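Local atomic coordinates of probable hydrogenase nickel incorporation protein hypB (Methanocaldococcus jannaschii, PDB entry 2HF9), a protein that probably acts as a GTPase that helps insert nickel into the metal centre of [NiFe] hydrogenases during their maturation. Residues D60-K65 and E216-S221; D190-R193 and E199-L202. All coordinates share one frame; numbering follows the deposited sequence.

Contact 1. Residues D60-K65 and E216-S221; sequences DNLKDK and EFIEKS
Lys65 and Leu62 meet Glu219 and Ile218 in a small helix-to-helix contact, part salt bridge and part apolar, between the C-terminal end of helix 51-62, with the turn after it, and the late helix 211-224. The two segments bury 175 Å² between them, both sides summed, and their closest CA atoms, those of Leu62 and Glu219, are 9.5 Å apart, a spacing that side chains must bridge. Leucine suits the inner position: CD1 of Leu62 lies 3.8 Å from CG2 of Ile218. On the other flank Leu62 CD2 passes Glu219 OE2, so the methyl lies alongside the carboxylate. Lys65, whose CG is anti to its own backbone N (chi1 -171°), runs out fully extended, and its NZ donates to Glu219 OE2 over 2.8 Å. The ammonium comes from above the carboxylate plane, 46° out of it, while the glutamate reaches out from the opposite direction. Glu219 bends at chi2 (-81°), which brings its carboxylate across the gap; OE1 is hydrogen-bonded by Tyr66, so both oxygens are gripped. Were Glu219 replaced by alanine, the Lys65 ammonium would probably lose its carboxylate mate and the Tyr66 hydroxyl its acceptor, and the lysine tail would be likely to turn more freely. Within the later helix, Ser221 OG bonds back to the carbonyl O of Phe217 at 2.8 Å and sits over the centre of the Phe217 ring, tucking a small polar residue into a buried place. Phe217 and Ile218 continue inward onto Phe41 and Ile144 of the central strands. Such pairing of neighbouring helices over one face of a parallel sheet is characteristic of the three-layer alpha/beta architecture of P-loop nucleoside triphosphatases, here a G3E GTPase.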
ATOM      1  N   ASP A  60     -12.255  22.057  -2.164  1.00 11.39           N
ATOM      2  CA  ASP A  60     -12.375  23.347  -1.472  1.00 12.17           C
ATOM      3  C   ASP A  60     -11.891  24.523  -2.315  1.00 12.43           C
ATOM      4  O   ASP A  60     -12.500  25.595  -2.312  1.00 12.17           O
ATOM      5  CB  ASP A  60     -11.584  23.331  -0.160  1.00 12.63           C
ATOM      6  CG  ASP A  60     -12.222  22.467   0.903  1.00 13.82           C
ATOM      7  OD1 ASP A  60     -13.328  21.944   0.669  1.00 15.99           O
ATOM      8  OD2 ASP A  60     -11.611  22.309   1.982  1.00 16.38           O
ATOM      9  N   ASN A  61     -10.796  24.315  -3.035  1.00 12.58           N
ATOM     10  CA  ASN A  61     -10.129  25.414  -3.715  1.00 13.02           C
ATOM     11  C   ASN A  61     -10.516  25.598  -5.182  1.00 13.19           C
ATOM     12  O   ASN A  61     -10.173  26.610  -5.792  1.00 13.52           O
ATOM     13  CB  ASN A  61      -8.612  25.324  -3.497  1.00 13.09           C
ATOM     14  CG  ASN A  61      -8.226  25.624  -2.052  1.00 12.96           C
ATOM     15  OD1 ASN A  61      -8.281  26.776  -1.615  1.00 12.03           O
ATOM     16  ND2 ASN A  61      -7.869  24.583  -1.296  1.00 12.28           N
ATOM     17  N   LEU A  62     -11.276  24.648  -5.726  1.00 13.31           N
ATOM     18  CA  LEU A  62     -11.690  24.703  -7.130  1.00 13.74           C
ATOM     19  C   LEU A  62     -13.204  24.786  -7.325  1.00 13.93           C
ATOM     20  O   LEU A  62     -13.669  25.040  -8.439  1.00 13.86           O
ATOM     21  CB  LEU A  62     -11.133  23.501  -7.907  1.00 13.53           C
ATOM     22  CG  LEU A  62      -9.623  23.424  -8.147  1.00 13.74           C
ATOM     23  CD1 LEU A  62      -9.232  22.034  -8.662  1.00 12.88           C
ATOM     24  CD2 LEU A  62      -9.156  24.513  -9.101  1.00 13.55           C
ATOM     25  N   LYS A  63     -13.966  24.584  -6.251  1.00 14.29           N
ATOM     26  CA  LYS A  63     -15.433  24.503  -6.356  1.00 15.23           C
ATOM     27  C   LYS A  63     -16.099  25.822  -6.764  1.00 15.59           C
ATOM     28  O   LYS A  63     -17.240  25.822  -7.225  1.00 15.59           O
ATOM     29  CB  LYS A  63     -16.063  23.944  -5.074  1.00 15.16           C
ATOM     30  CG  LYS A  63     -15.909  24.806  -3.832  1.00 16.52           C
ATOM     31  CD  LYS A  63     -16.449  24.075  -2.615  1.00 18.80           C
ATOM     32  CE  LYS A  63     -16.521  24.985  -1.404  1.00 20.06           C
ATOM     33  NZ  LYS A  63     -16.966  24.231  -0.197  1.00 22.46           N
ATOM     34  N   ASP A  64     -15.381  26.932  -6.600  1.00 15.99           N
ATOM     35  CA  ASP A  64     -15.877  28.253  -7.017  1.00 16.86           C
ATOM     36  C   ASP A  64     -15.837  28.418  -8.536  1.00 16.66           C
ATOM     37  O   ASP A  64     -16.575  29.225  -9.106  1.00 16.72           O
ATOM     38  CB  ASP A  64     -15.070  29.371  -6.346  1.00 17.12           C
ATOM     39  CG  ASP A  64     -13.591  29.340  -6.722  1.00 18.76           C
ATOM     40  OD1 ASP A  64     -12.794  28.765  -5.953  1.00 21.25           O
ATOM     41  OD2 ASP A  64     -13.222  29.876  -7.789  1.00 20.55           O
ATOM     42  N   LYS A  65     -14.969  27.639  -9.174  1.00 16.47           N
ATOM     43  CA  LYS A  65     -14.704  27.735 -10.601  1.00 16.60           C
ATOM     44  C   LYS A  65     -15.289  26.542 -11.353  1.00 16.27           C
ATOM     45  O   LYS A  65     -15.697  26.675 -12.508  1.00 16.03           O
ATOM     46  CB  LYS A  65     -13.192  27.810 -10.829  1.00 16.81           C
ATOM     47  CG  LYS A  65     -12.751  28.124 -12.249  1.00 18.32           C
ATOM     48  CD  LYS A  65     -11.266  28.450 -12.266  1.00 20.27           C
ATOM     49  CE  LYS A  65     -10.739  28.570 -13.677  1.00 21.95           C
ATOM     50  NZ  LYS A  65      -9.265  28.790 -13.684  1.00 23.75           N
ATOM     51  N   GLU A 216      -1.938  24.040 -10.298  1.00 12.14           N
ATOM     52  CA  GLU A 216      -1.388  24.358 -11.610  1.00 12.62           C
ATOM     53  C   GLU A 216      -1.548  23.183 -12.578  1.00 12.33           C
ATOM     54  O   GLU A 216      -1.989  23.366 -13.718  1.00 11.86           O
ATOM     55  CB  GLU A 216       0.090  24.735 -11.482  1.00 12.96           C
ATOM     56  CG  GLU A 216       0.740  25.141 -12.788  1.00 14.73           C
ATOM     57  CD  GLU A 216       2.229  25.376 -12.647  1.00 17.89           C
ATOM     58  OE1 GLU A 216       2.749  25.319 -11.510  1.00 20.01           O
ATOM     59  OE2 GLU A 216       2.885  25.617 -13.675  1.00 19.25           O
ATOM     60  N   PHE A 217      -1.196  21.985 -12.112  1.00 11.91           N
ATOM     61  CA  PHE A 217      -1.342  20.772 -12.917  1.00 12.10           C
ATOM     62  C   PHE A 217      -2.791  20.524 -13.323  1.00 12.01           C
ATOM     63  O   PHE A 217      -3.057  20.201 -14.481  1.00 11.74           O
ATOM     64  CB  PHE A 217      -0.778  19.537 -12.197  1.00 11.96           C
ATOM     65  CG  PHE A 217      -1.011  18.249 -12.945  1.00 12.19           C
ATOM     66  CD1 PHE A 217      -0.155  17.865 -13.974  1.00 12.61           C
ATOM     67  CD2 PHE A 217      -2.103  17.436 -12.641  1.00 12.69           C
ATOM     68  CE1 PHE A 217      -0.373  16.681 -14.682  1.00 12.26           C
ATOM     69  CE2 PHE A 217      -2.328  16.250 -13.349  1.00 12.38           C
ATOM     70  CZ  PHE A 217      -1.461  15.876 -14.371  1.00 12.11           C
ATOM     71  N   ILE A 218      -3.714  20.662 -12.371  1.00 12.15           N
ATOM     72  CA  ILE A 218      -5.141  20.458 -12.645  1.00 12.60           C
ATOM     73  C   ILE A 218      -5.622  21.409 -13.748  1.00 13.15           C
ATOM     74  O   ILE A 218      -6.244  20.975 -14.727  1.00 12.95           O
ATOM     75  CB  ILE A 218      -6.031  20.617 -11.365  1.00 12.58           C
ATOM     76  CG1 ILE A 218      -5.620  19.634 -10.251  1.00 12.11           C
ATOM     77  CG2 ILE A 218      -7.520  20.481 -11.707  1.00 12.16           C
ATOM     78  CD1 ILE A 218      -5.782  18.156 -10.581  1.00 11.81           C
ATOM     79  N   GLU A 219      -5.308  22.694 -13.593  1.00 13.85           N
ATOM     80  CA  GLU A 219      -5.747  23.726 -14.533  1.00 14.67           C
ATOM     81  C   GLU A 219      -5.147  23.558 -15.927  1.00 15.10           C
ATOM     82  O   GLU A 219      -5.860  23.676 -16.926  1.00 14.83           O
ATOM     83  CB  GLU A 219      -5.446  25.123 -13.982  1.00 15.09           C
ATOM     84  CG  GLU A 219      -6.285  25.506 -12.764  1.00 16.51           C
ATOM     85  CD  GLU A 219      -7.683  25.998 -13.118  1.00 17.96           C
ATOM     86  OE1 GLU A 219      -8.130  25.820 -14.274  1.00 19.31           O
ATOM     87  OE2 GLU A 219      -8.339  26.568 -12.227  1.00 18.58           O
ATOM     88  N   LYS A 220      -3.840  23.286 -15.982  1.00 15.44           N
ATOM     89  CA  LYS A 220      -3.139  23.004 -17.237  1.00 16.30           C
ATOM     90  C   LYS A 220      -3.757  21.813 -17.968  1.00 16.34           C
ATOM     91  O   LYS A 220      -3.944  21.858 -19.189  1.00 16.20           O
ATOM     92  CB  LYS A 220      -1.648  22.754 -16.978  1.00 16.13           C
ATOM     93  CG  LYS A 220      -0.803  22.530 -18.232  1.00 17.17           C
ATOM     94  CD  LYS A 220       0.670  22.368 -17.875  1.00 17.66           C
ATOM     95  CE  LYS A 220       1.537  22.186 -19.114  1.00 19.70           C
ATOM     96  NZ  LYS A 220       1.471  20.798 -19.663  1.00 20.50           N
ATOM     97  N   SER A 221      -4.079  20.762 -17.212  1.00 16.55           N
ATOM     98  CA  SER A 221      -4.700  19.554 -17.760  1.00 16.89           C
ATOM     99  C   SER A 221      -6.065  19.841 -18.383  1.00 17.40           C
ATOM    100  O   SER A 221      -6.380  19.333 -19.463  1.00 17.17           O
ATOM    101  CB  SER A 221      -4.836  18.479 -16.679  1.00 16.78           C
ATOM    102  OG  SER A 221      -3.567  18.063 -16.213  1.00 15.85           O
TER

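Contact 2. Residues D190-R193 and E199-L202; sequences DAKR and EVVL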
ATOM      1  N   ASP A 190      14.459  10.602  -8.246  1.00 13.17           N
ATOM      2  CA  ASP A 190      13.961   9.275  -8.611  1.00 13.11           C
ATOM      3  C   ASP A 190      12.769   9.385  -9.561  1.00 12.83           C
ATOM      4  O   ASP A 190      12.738   8.727 -10.600  1.00 12.46           O
ATOM      5  CB  ASP A 190      13.540   8.475  -7.368  1.00 13.28           C
ATOM      6  CG  ASP A 190      14.721   8.002  -6.523  1.00 14.60           C
ATOM      7  OD1 ASP A 190      14.477   7.593  -5.368  1.00 15.17           O
ATOM      8  OD2 ASP A 190      15.879   8.023  -6.994  1.00 16.19           O
ATOM      9  N   ALA A 191      11.796  10.220  -9.192  1.00 12.52           N
ATOM     10  CA  ALA A 191      10.568  10.399  -9.964  1.00 12.45           C
ATOM     11  C   ALA A 191      10.840  10.986 -11.348  1.00 12.49           C
ATOM     12  O   ALA A 191      10.315  10.497 -12.345  1.00 12.56           O
ATOM     13  CB  ALA A 191       9.584  11.276  -9.195  1.00 12.19           C
ATOM     14  N   LYS A 192      11.662  12.033 -11.395  1.00 12.79           N
ATOM     15  CA  LYS A 192      12.024  12.689 -12.654  1.00 13.26           C
ATOM     16  C   LYS A 192      12.768  11.746 -13.609  1.00 13.32           C
ATOM     17  O   LYS A 192      12.537  11.770 -14.819  1.00 12.88           O
ATOM     18  CB  LYS A 192      12.890  13.913 -12.382  1.00 13.74           C
ATOM     19  CG  LYS A 192      12.161  15.124 -11.831  1.00 14.53           C
ATOM     20  CD  LYS A 192      13.172  16.225 -11.542  1.00 17.45           C
ATOM     21  CE  LYS A 192      12.510  17.508 -11.089  1.00 18.85           C
ATOM     22  NZ  LYS A 192      13.537  18.564 -10.852  1.00 21.06           N
ATOM     23  N   ARG A 193      13.658  10.925 -13.050  1.00 13.39           N
ATOM     24  CA  ARG A 193      14.492  10.012 -13.832  1.00 13.65           C
ATOM     25  C   ARG A 193      13.679   8.839 -14.374  1.00 13.46           C
ATOM     26  O   ARG A 193      13.845   8.444 -15.523  1.00 13.32           O
ATOM     27  CB  ARG A 193      15.672   9.505 -12.992  1.00 13.76           C
ATOM     28  CG  ARG A 193      16.563   8.467 -13.687  1.00 14.32           C
ATOM     29  CD  ARG A 193      17.688   7.967 -12.780  1.00 14.47           C
ATOM     30  NE  ARG A 193      17.196   7.248 -11.603  1.00 15.33           N
ATOM     31  CZ  ARG A 193      17.184   7.741 -10.366  1.00 14.92           C
ATOM     32  NH1 ARG A 193      17.627   8.969 -10.121  1.00 15.43           N
ATOM     33  NH2 ARG A 193      16.723   7.003  -9.370  1.00 15.42           N
ATOM     34  N   GLU A 199       5.009  15.529 -14.344  1.00 11.93           N
ATOM     35  CA  GLU A 199       5.230  16.629 -13.410  1.00 11.57           C
ATOM     36  C   GLU A 199       5.511  16.011 -12.048  1.00 10.82           C
ATOM     37  O   GLU A 199       4.885  15.018 -11.677  1.00 10.55           O
ATOM     38  CB  GLU A 199       4.017  17.559 -13.337  1.00 11.84           C
ATOM     39  CG  GLU A 199       3.786  18.400 -14.594  1.00 13.76           C
ATOM     40  CD  GLU A 199       4.996  19.243 -14.972  1.00 16.31           C
ATOM     41  OE1 GLU A 199       5.472  20.029 -14.124  1.00 16.94           O
ATOM     42  OE2 GLU A 199       5.475  19.108 -16.118  1.00 17.64           O
ATOM     43  N   VAL A 200       6.477  16.572 -11.327  1.00  9.91           N
ATOM     44  CA  VAL A 200       6.822  16.077  -9.996  1.00  9.36           C
ATOM     45  C   VAL A 200       6.689  17.213  -8.985  1.00  9.13           C
ATOM     46  O   VAL A 200       7.330  18.252  -9.120  1.00  9.03           O
ATOM     47  CB  VAL A 200       8.249  15.453  -9.955  1.00  9.25           C
ATOM     48  CG1 VAL A 200       8.564  14.927  -8.561  1.00  9.52           C
ATOM     49  CG2 VAL A 200       8.382  14.326 -10.979  1.00  8.89           C
ATOM     50  N   VAL A 201       5.844  17.010  -7.979  1.00  8.66           N
ATOM     51  CA  VAL A 201       5.549  18.043  -6.989  1.00  8.30           C
ATOM     52  C   VAL A 201       5.865  17.552  -5.576  1.00  7.97           C
ATOM     53  O   VAL A 201       5.437  16.469  -5.172  1.00  7.61           O
ATOM     54  CB  VAL A 201       4.068  18.518  -7.096  1.00  8.55           C
ATOM     55  CG1 VAL A 201       3.697  19.481  -5.963  1.00  8.36           C
ATOM     56  CG2 VAL A 201       3.801  19.166  -8.452  1.00  8.61           C
ATOM     57  N   LEU A 202       6.635  18.351  -4.841  1.00  7.81           N
ATOM     58  CA  LEU A 202       6.869  18.118  -3.422  1.00  7.59           C
ATOM     59  C   LEU A 202       5.766  18.823  -2.641  1.00  7.54           C
ATOM     60  O   LEU A 202       5.536  20.026  -2.811  1.00  7.47           O
ATOM     61  CB  LEU A 202       8.260  18.613  -3.000  1.00  7.77           C
ATOM     62  CG  LEU A 202       9.454  17.862  -3.609  1.00  8.40           C
ATOM     63  CD1 LEU A 202      10.757  18.626  -3.369  1.00  8.71           C
ATOM     64  CD2 LEU A 202       9.556  16.440  -3.055  1.00  9.65           C
TER
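Helix 184-194, through residues 190-193, runs in roughly the opposite direction to strand 199-202 and lies over one face of it, with Lys192 and Val200 the closest pair by CA atoms at 6.8 Å. Within this chain the strand is the outermost at its end of the parallel sheet; Glu199 and Val201 make backbone hydrogen bonds to the residues of the neighbouring strand 168-172 and to Asp167. Val200 carries the contact, its side chain directed at the helix. With CG1 anti to the backbone N (chi1 -179°), both methyls straddle the small side chain opposite: Ala191 CB is 3.7 Å from Val200 CG2, and Ala191 CB is 3.8 Å from CG1. Alanine suits this spot because a single methyl lets the helix come close to the sheet, whereas a beta-branched valine favours the extended backbone and offers two methyls to cover it. This is the helix-to-strand half of a beta-alpha-beta crossover, in which strand 168-172 leads through helix 184-194 to the adjacent parallel strand 199-202, as expected of a P-loop alpha/beta fold. Lys192 adds only its aliphatic stem: CG lies 4.0 Å from Val200 CG2 and the chain crosses the valine at a slant, continuing extended, which suits a long residue at the exposed border. Ala191 also touches Ile156, and Val200 touches Glu188, one turn earlier on the helix. Away from the strand, Arg193 turns at chi3 (64°) to give its NH2 to Asp190 OD2 over 2.7 Å, a salt bridge between residues three apart on the same helix. The guanidinium N-H approaches from above the carboxylate plane by 38°, and Asp190 OD1 pairs with Lys186, so the buried carboxylate is met by two basic groups.

Reading from the N terminus, the chain first passes residues 60-65, at the end of the helix that follows the nucleotide-binding loop, and crosses most of the sheet before contact 2 closes a short loop, with five residues between helix segment 190-193 and strand segment 199-202. After a short connection, the next helix in the chain is 211-224, whose residues 216-221 return to the early segment and close contact 1, a loop of 150 intervening residues. Contact 2 is thus nested inside contact 1, and their centres lie about 20 Å apart. Glu199 CG touches Phe217 CD1 at 4.0 Å, linking the edge strand to the late helix and so both contacts.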